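Local structure of gram-negative insecticidal protein (Chromobacterium piscinae, 6FBM) at residues 118-123 with 196-201; 315-320 with 442-447; 387-392 with 432-437. The protein acts as an insecticidal toxin that probably kills target cells by forming MACPF-type pores in their membranes. All blocks are in the same frame, centred on the assembly; numbering follows the deposited sequence.

From the N terminus, contact 1 closes first: strand 120-134 meets the start of helix 198-209 across 72 intervening residues, all within the MACPF range. Contact 2 opens afterwards, so the two follow in series; it closes a helix-free loop of 121 residues between 315-320 and 442-447. Contact 3 (387-392 with 432-437) opens and closes within that long loop, and no contacts cross. Although separate along the chain, contacts 1 and 2 touch, since E118 OE2 accepts a probable hydrogen bond from S443 OG at 2.7 Å, which joins the MACPF part to the C-terminal beta-rich part. Contact 3 stands apart, its nearest atoms about 10 Å from contact 2.

Contact 1 (118-123 with 196-201)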
# COMPACT_ATOMS: atom_id res chain seq x y z
N GLU A 118 35.61 -39.32 -4.77
CA GLU A 118 34.45 -40.01 -5.39
C GLU A 118 33.13 -39.21 -5.39
O GLU A 118 32.04 -39.79 -5.55
CB GLU A 118 34.17 -41.37 -4.71
CG GLU A 118 35.36 -42.31 -4.53
CD GLU A 118 35.94 -42.82 -5.83
OE1 GLU A 118 35.41 -42.52 -6.93
OE2 GLU A 118 36.96 -43.53 -5.71
N ILE A 119 33.23 -37.88 -5.22
CA ILE A 119 32.08 -36.98 -5.29
C ILE A 119 32.19 -36.28 -6.64
O ILE A 119 33.30 -35.88 -7.08
CB ILE A 119 32.11 -35.93 -4.19
CG1 ILE A 119 32.13 -36.59 -2.80
CG2 ILE A 119 30.94 -34.96 -4.31
CD1 ILE A 119 30.86 -37.30 -2.40
N THR A 120 31.05 -36.15 -7.30
CA THR A 120 30.96 -35.34 -8.50
C THR A 120 30.33 -34.00 -8.11
O THR A 120 29.27 -33.96 -7.46
CB THR A 120 30.16 -36.04 -9.59
OG1 THR A 120 30.80 -37.30 -9.92
CG2 THR A 120 30.11 -35.16 -10.85
N TYR A 121 31.00 -32.93 -8.54
CA TYR A 121 30.62 -31.59 -8.23
C TYR A 121 29.96 -31.02 -9.48
O TYR A 121 30.58 -31.01 -10.56
CB TYR A 121 31.87 -30.78 -7.85
CG TYR A 121 32.63 -31.41 -6.72
CD1 TYR A 121 32.21 -31.26 -5.41
CD2 TYR A 121 33.77 -32.19 -6.96
CE1 TYR A 121 32.89 -31.85 -4.37
CE2 TYR A 121 34.46 -32.78 -5.93
CZ TYR A 121 34.02 -32.61 -4.63
OH TYR A 121 34.69 -33.21 -3.58
N SER A 122 28.70 -30.58 -9.36
CA SER A 122 28.02 -29.95 -10.49
C SER A 122 27.44 -28.62 -10.06
O SER A 122 26.85 -28.50 -8.97
CB SER A 122 26.92 -30.85 -11.05
OG SER A 122 25.97 -31.20 -10.04
N SER A 123 27.59 -27.62 -10.93
CA SER A 123 26.84 -26.37 -10.82
C SER A 123 26.01 -26.26 -12.07
O SER A 123 26.56 -26.15 -13.17
CB SER A 123 27.79 -25.19 -10.70
OG SER A 123 27.13 -23.95 -10.92
N GLN A 196 23.36 -43.06 -17.96
CA GLN A 196 23.19 -41.68 -18.49
C GLN A 196 24.16 -40.72 -17.79
O GLN A 196 24.46 -40.90 -16.62
CB GLN A 196 21.74 -41.25 -18.24
CG GLN A 196 21.29 -39.87 -18.74
CD GLN A 196 19.84 -39.56 -18.30
OE1 GLN A 196 19.58 -38.50 -17.71
NE2 GLN A 196 18.91 -40.48 -18.56
N SER A 197 24.65 -39.70 -18.50
CA SER A 197 25.67 -38.78 -17.94
C SER A 197 25.09 -38.00 -16.75
O SER A 197 23.90 -37.72 -16.71
CB SER A 197 26.27 -37.85 -19.01
OG SER A 197 25.55 -36.63 -19.18
N LEU A 198 25.93 -37.71 -15.76
CA LEU A 198 25.54 -37.00 -14.53
C LEU A 198 25.05 -35.60 -14.87
O LEU A 198 24.04 -35.14 -14.32
CB LEU A 198 26.71 -36.96 -13.52
CG LEU A 198 26.61 -36.26 -12.14
CD1 LEU A 198 26.64 -34.72 -12.25
CD2 LEU A 198 25.38 -36.75 -11.38
N SER A 199 25.72 -34.94 -15.81
CA SER A 199 25.38 -33.57 -16.15
C SER A 199 23.96 -33.45 -16.75
O SER A 199 23.22 -32.51 -16.42
CB SER A 199 26.46 -32.96 -17.06
OG SER A 199 26.41 -33.51 -18.36
N THR A 200 23.59 -34.42 -17.59
CA THR A 200 22.24 -34.50 -18.16
C THR A 200 21.20 -34.79 -17.07
O THR A 200 20.16 -34.15 -17.03
CB THR A 200 22.19 -35.56 -19.29
OG1 THR A 200 22.92 -35.09 -20.43
CG2 THR A 200 20.73 -35.85 -19.74
N THR A 201 21.49 -35.73 -16.17
CA THR A 201 20.60 -36.01 -15.03
C THR A 201 20.40 -34.77 -14.15
O THR A 201 19.29 -34.51 -13.68
CB THR A 201 21.14 -37.17 -14.19
OG1 THR A 201 21.46 -38.26 -15.07
CG2 THR A 201 20.11 -37.65 -13.18
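T120 and L198 meet tip to tip by apolar packing, with T120 CG2 lying 3.8 Å from L198 CD1. The same methyl also approaches L198 CG, at 3.9 Å. A second, lighter touch runs from S122 CB to L198 CD1 at 4.1 Å. T120 and S122, two residues apart on an extended strand, point to the same side, while Y121 between them points away. With CG anti to the backbone N (chi1 179°), L198 extends its branch off the helix onto this pair.

The polar groups bond elsewhere than across the contact. S122 OG is bonded to A185 O of strand 179-187, while S122 CB makes the touch to L198 CD1. On the helix side S197 holds the N-cap position; its carbonyl O accepts the first helical bond from T201 N at 3.2 Å.

The strand runs between 64-78 and 179-187 in the bent antiparallel sheet characteristic of MACPF domains, and V77 of strand 64-78 touches T120, S122 and L198 alike. Helix 198-209, whose homologues in this family belong to a cluster that probably unfurls into the membrane, thus rests its first turn on the sheet, while F228 of helix 220-230 also packs against L198.

Contact 2 (315-320 with 442-447); sequences DKVLLM and QSLCAD
The backbones of V317 and L444 stay well apart, 8.8 Å between their CA atoms, so the contact is made by side chains alone. It lies in the C-terminal region, probably the beta-tripod part, where a single turn of 3-10 helix, 443-444, sets one leucine against the entry to strand 318-321. The turn is closed by a backbone bond from C445 N to Q442 O of 2.9 Å, after which the chain extends into strand 445-447.

L444 is the shared partner of two consecutive residues, V317 and L318, and all three are buried. Neighbours in a regular strand would face opposite sides; here the psi of V317, -5°, lies outside the extended range, and both side chains point toward the leucine. L318 takes up the beta conformation immediately afterwards.

CD1 of L444 meets both residues. It reaches L318 CD1 at 3.5 Å and L318 CG at 3.7 Å, and the same methyl lies 3.8 Å from V317 CG2. V317 and L444 cross at about a right angle.

Strand 318-321 belongs to a mixed sheet, with L318 bonded through its backbone to A514 of strand 513-515 and to A512 just before it, whereas 445-447 pairs with 506-508. V382, V440 and V508 also pack against L318. The contact thus joins the start of strand 318-321 to the 3-10 turn before strand 445-447, with E118 of the MACPF part against L444. The second branch of L444 turns to the valine alone of this pair, its CD2 lying 4.0 Å from V317 CG2.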
# COMPACT_ATOMS: atom_id res chain seq x y z
N ASP A 315 41.52 -39.10 0.50
CA ASP A 315 41.77 -40.20 -0.44
C ASP A 315 41.58 -41.59 0.21
O ASP A 315 41.23 -42.55 -0.48
CB ASP A 315 43.18 -40.08 -1.02
CG ASP A 315 43.35 -38.84 -1.86
OD1 ASP A 315 42.59 -38.65 -2.82
OD2 ASP A 315 44.28 -38.08 -1.57
N LYS A 316 41.80 -41.67 1.52
CA LYS A 316 41.72 -42.91 2.25
C LYS A 316 40.26 -43.17 2.59
O LYS A 316 39.77 -42.72 3.63
CB LYS A 316 42.58 -42.84 3.52
CG LYS A 316 44.05 -42.45 3.34
CD LYS A 316 44.92 -43.65 3.13
CE LYS A 316 46.32 -43.34 2.60
NZ LYS A 316 47.30 -43.14 3.71
N VAL A 317 39.56 -43.89 1.72
CA VAL A 317 38.11 -44.07 1.86
C VAL A 317 37.64 -45.45 2.24
O VAL A 317 36.44 -45.66 2.48
CB VAL A 317 37.36 -43.64 0.59
CG1 VAL A 317 37.53 -42.14 0.39
CG2 VAL A 317 37.84 -44.42 -0.66
N LEU A 318 38.57 -46.40 2.31
CA LEU A 318 38.28 -47.74 2.79
C LEU A 318 38.91 -47.91 4.14
O LEU A 318 40.11 -47.76 4.30
CB LEU A 318 38.78 -48.77 1.80
CG LEU A 318 38.05 -48.82 0.46
CD1 LEU A 318 38.71 -49.82 -0.50
CD2 LEU A 318 36.58 -49.18 0.64
N LEU A 319 38.08 -48.23 5.10
CA LEU A 319 38.51 -48.54 6.44
C LEU A 319 38.81 -50.03 6.47
O LEU A 319 37.90 -50.85 6.30
CB LEU A 319 37.39 -48.18 7.40
CG LEU A 319 37.60 -48.27 8.91
CD1 LEU A 319 38.77 -47.45 9.38
CD2 LEU A 319 36.30 -47.87 9.59
N MET A 320 40.08 -50.36 6.69
CA MET A 320 40.53 -51.76 6.74
C MET A 320 40.64 -52.31 8.17
O MET A 320 41.09 -51.64 9.11
CB MET A 320 41.90 -51.88 6.08
CG MET A 320 42.33 -53.29 5.83
SD MET A 320 43.81 -53.37 4.79
CE MET A 320 45.04 -52.61 5.86
N GLN A 442 36.96 -49.59 -9.42
CA GLN A 442 38.12 -49.35 -10.29
C GLN A 442 39.11 -48.28 -9.79
O GLN A 442 40.31 -48.51 -9.71
CB GLN A 442 37.55 -48.95 -11.68
CG GLN A 442 38.48 -48.33 -12.72
CD GLN A 442 37.83 -48.33 -14.11
OE1 GLN A 442 36.59 -48.27 -14.24
NE2 GLN A 442 38.68 -48.41 -15.17
N SER A 443 38.56 -47.12 -9.44
CA SER A 443 39.32 -45.98 -8.98
C SER A 443 40.26 -46.26 -7.80
O SER A 443 41.32 -45.63 -7.69
CB SER A 443 38.35 -44.86 -8.59
OG SER A 443 37.41 -45.31 -7.63
N LEU A 444 39.88 -47.20 -6.93
CA LEU A 444 40.69 -47.58 -5.77
C LEU A 444 41.62 -48.75 -6.03
O LEU A 444 42.42 -49.12 -5.16
CB LEU A 444 39.78 -47.94 -4.60
CG LEU A 444 38.64 -46.98 -4.30
CD1 LEU A 444 38.01 -47.39 -2.96
CD2 LEU A 444 39.13 -45.55 -4.24
N CYS A 445 41.54 -49.34 -7.22
CA CYS A 445 42.28 -50.56 -7.52
C CYS A 445 43.29 -50.34 -8.63
O CYS A 445 43.17 -49.40 -9.43
CB CYS A 445 41.33 -51.67 -7.93
SG CYS A 445 40.03 -52.00 -6.75
N ALA A 446 44.28 -51.23 -8.64
CA ALA A 446 45.27 -51.34 -9.71
C ALA A 446 45.13 -52.71 -10.36
O ALA A 446 45.00 -53.71 -9.66
CB ALA A 446 46.67 -51.18 -9.13
N ASP A 447 45.17 -52.75 -11.69
CA ASP A 447 45.18 -54.02 -12.44
C ASP A 447 46.28 -54.93 -11.92
O ASP A 447 47.34 -54.47 -11.48
CB ASP A 447 45.42 -53.77 -13.94
CG ASP A 447 44.29 -53.01 -14.61
OD1 ASP A 447 43.14 -53.04 -14.10
OD2 ASP A 447 44.57 -52.40 -15.66

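Contact 3 (387-392 with 432-437)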
# COMPACT_ATOMS: atom_id res chain seq x y z
N VAL A 387 27.59 -58.82 -9.09
CA VAL A 387 26.33 -59.14 -9.80
C VAL A 387 26.11 -60.63 -9.91
O VAL A 387 25.02 -61.10 -10.15
CB VAL A 387 26.21 -58.48 -11.18
CG1 VAL A 387 26.32 -56.96 -10.99
CG2 VAL A 387 27.20 -59.02 -12.19
N GLY A 388 27.17 -61.40 -9.74
CA GLY A 388 27.07 -62.85 -9.75
C GLY A 388 28.41 -63.52 -9.63
O GLY A 388 29.42 -62.87 -9.35
N TRP A 389 28.40 -64.83 -9.85
CA TRP A 389 29.60 -65.61 -9.75
C TRP A 389 29.74 -66.56 -10.94
O TRP A 389 28.78 -67.20 -11.34
CB TRP A 389 29.56 -66.41 -8.46
CG TRP A 389 29.54 -65.59 -7.22
CD1 TRP A 389 28.44 -65.08 -6.62
CD2 TRP A 389 30.65 -65.23 -6.41
NE1 TRP A 389 28.80 -64.40 -5.48
CE2 TRP A 389 30.15 -64.48 -5.32
CE3 TRP A 389 32.03 -65.43 -6.50
CZ2 TRP A 389 30.96 -63.95 -4.34
CZ3 TRP A 389 32.86 -64.91 -5.50
CH2 TRP A 389 32.32 -64.19 -4.44
N GLN A 390 30.95 -66.65 -11.48
CA GLN A 390 31.29 -67.61 -12.51
C GLN A 390 32.45 -68.51 -12.11
O GLN A 390 33.23 -68.18 -11.22
CB GLN A 390 31.63 -66.88 -13.82
CG GLN A 390 33.03 -66.29 -13.95
CD GLN A 390 33.16 -65.33 -15.09
OE1 GLN A 390 32.37 -65.38 -16.05
NE2 GLN A 390 34.16 -64.44 -15.01
N ARG A 391 32.56 -69.64 -12.81
CA ARG A 391 33.54 -70.64 -12.49
C ARG A 391 34.83 -70.44 -13.26
O ARG A 391 34.83 -70.39 -14.47
CB ARG A 391 33.02 -72.03 -12.79
CG ARG A 391 31.99 -72.51 -11.82
CD ARG A 391 31.99 -74.04 -11.71
NE ARG A 391 30.64 -74.58 -11.69
CZ ARG A 391 29.86 -74.72 -12.76
NH1 ARG A 391 30.27 -74.34 -13.96
NH2 ARG A 391 28.64 -75.22 -12.62
N VAL A 392 35.92 -70.33 -12.52
CA VAL A 392 37.23 -70.37 -13.11
C VAL A 392 37.54 -71.84 -13.42
O VAL A 392 38.21 -72.13 -14.41
CB VAL A 392 38.28 -69.76 -12.15
CG1 VAL A 392 39.67 -69.79 -12.77
CG2 VAL A 392 37.94 -68.34 -11.84
N PRO A 432 29.23 -69.59 -4.30
CA PRO A 432 29.46 -68.93 -3.03
C PRO A 432 28.21 -68.23 -2.51
O PRO A 432 27.42 -67.68 -3.29
CB PRO A 432 30.54 -67.92 -3.36
CG PRO A 432 31.22 -68.44 -4.55
CD PRO A 432 30.19 -69.17 -5.33
N ASN A 433 28.00 -68.31 -1.21
CA ASN A 433 26.90 -67.63 -0.56
C ASN A 433 27.57 -66.79 0.48
O ASN A 433 27.83 -67.23 1.57
CB ASN A 433 25.95 -68.64 0.07
CG ASN A 433 24.88 -67.99 0.89
OD1 ASN A 433 24.52 -66.81 0.69
ND2 ASN A 433 24.38 -68.73 1.85
N LEU A 434 27.88 -65.57 0.09
CA LEU A 434 28.67 -64.67 0.90
C LEU A 434 27.99 -63.32 0.81
O LEU A 434 28.41 -62.47 0.03
CB LEU A 434 30.08 -64.56 0.34
CG LEU A 434 30.90 -65.84 0.34
CD1 LEU A 434 32.18 -65.63 -0.48
CD2 LEU A 434 31.22 -66.34 1.75
N PRO A 435 26.95 -63.10 1.64
CA PRO A 435 26.20 -61.84 1.56
C PRO A 435 27.07 -60.60 1.70
O PRO A 435 26.73 -59.57 1.15
CB PRO A 435 25.18 -61.92 2.73
CG PRO A 435 25.16 -63.35 3.15
CD PRO A 435 26.51 -63.92 2.80
N ASP A 436 28.19 -60.70 2.40
CA ASP A 436 29.04 -59.55 2.68
C ASP A 436 30.28 -59.51 1.80
O ASP A 436 31.21 -58.75 2.06
CB ASP A 436 29.43 -59.53 4.17
CG ASP A 436 28.23 -59.37 5.13
OD1 ASP A 436 27.15 -58.85 4.69
OD2 ASP A 436 28.40 -59.74 6.31
N TYR A 437 30.31 -60.29 0.71
CA TYR A 437 31.34 -60.13 -0.32
C TYR A 437 31.03 -58.91 -1.17
O TYR A 437 29.88 -58.70 -1.60
CB TYR A 437 31.44 -61.36 -1.22
CG TYR A 437 32.65 -61.37 -2.13
CD1 TYR A 437 32.64 -60.70 -3.33
CD2 TYR A 437 33.81 -62.06 -1.78
CE1 TYR A 437 33.75 -60.70 -4.17
CE2 TYR A 437 34.92 -62.08 -2.62
CZ TYR A 437 34.88 -61.42 -3.82
OH TYR A 437 35.97 -61.43 -4.64
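Centred almost exactly over the phenol ring of Y437 is a single corner of the W389 indole: CH2 stands 3.5 Å above the ring plane, nearly equidistant from all six ring carbons. This is an edge-to-face aromatic pair in the C-terminal region, probably the beta-tripod part, with the W389 six-membered ring and the Y437 ring 4.7 Å apart between centroids and their planes inclined at 61°, so the edge arrives tilted rather than upright.

The indole makes a second kind of contact over one of its faces. There P432 packs by a CH-pi interaction, its CG 3.9 Å from the centroid of the six-membered ring and 19° off the normal, with CB and CD spread along the bicycle. One residue of strand 388-391 therefore meets the 432-437 loop by both face and edge, and W389 takes part in every touch across the contact.

Y437 is positioned by a type I turn, L434 to Y437, closed by a bond from Y437 N to L434 O of 3.0 Å; at its far end the phenol OH is bonded to G419 O.

W389 extends from an edge strand of an antiparallel sheet; strand 388-391 pairs with 403-410 and begins at a classic beta bulge, V387 and G388 both facing I410. V421 of strand 421-426 touches W389, P432 and L434, so the loop is packed onto this sheet. L434 adds a lighter contact to the same corner of the indole, its CD1 lying 4.2 Å from W389 CH2.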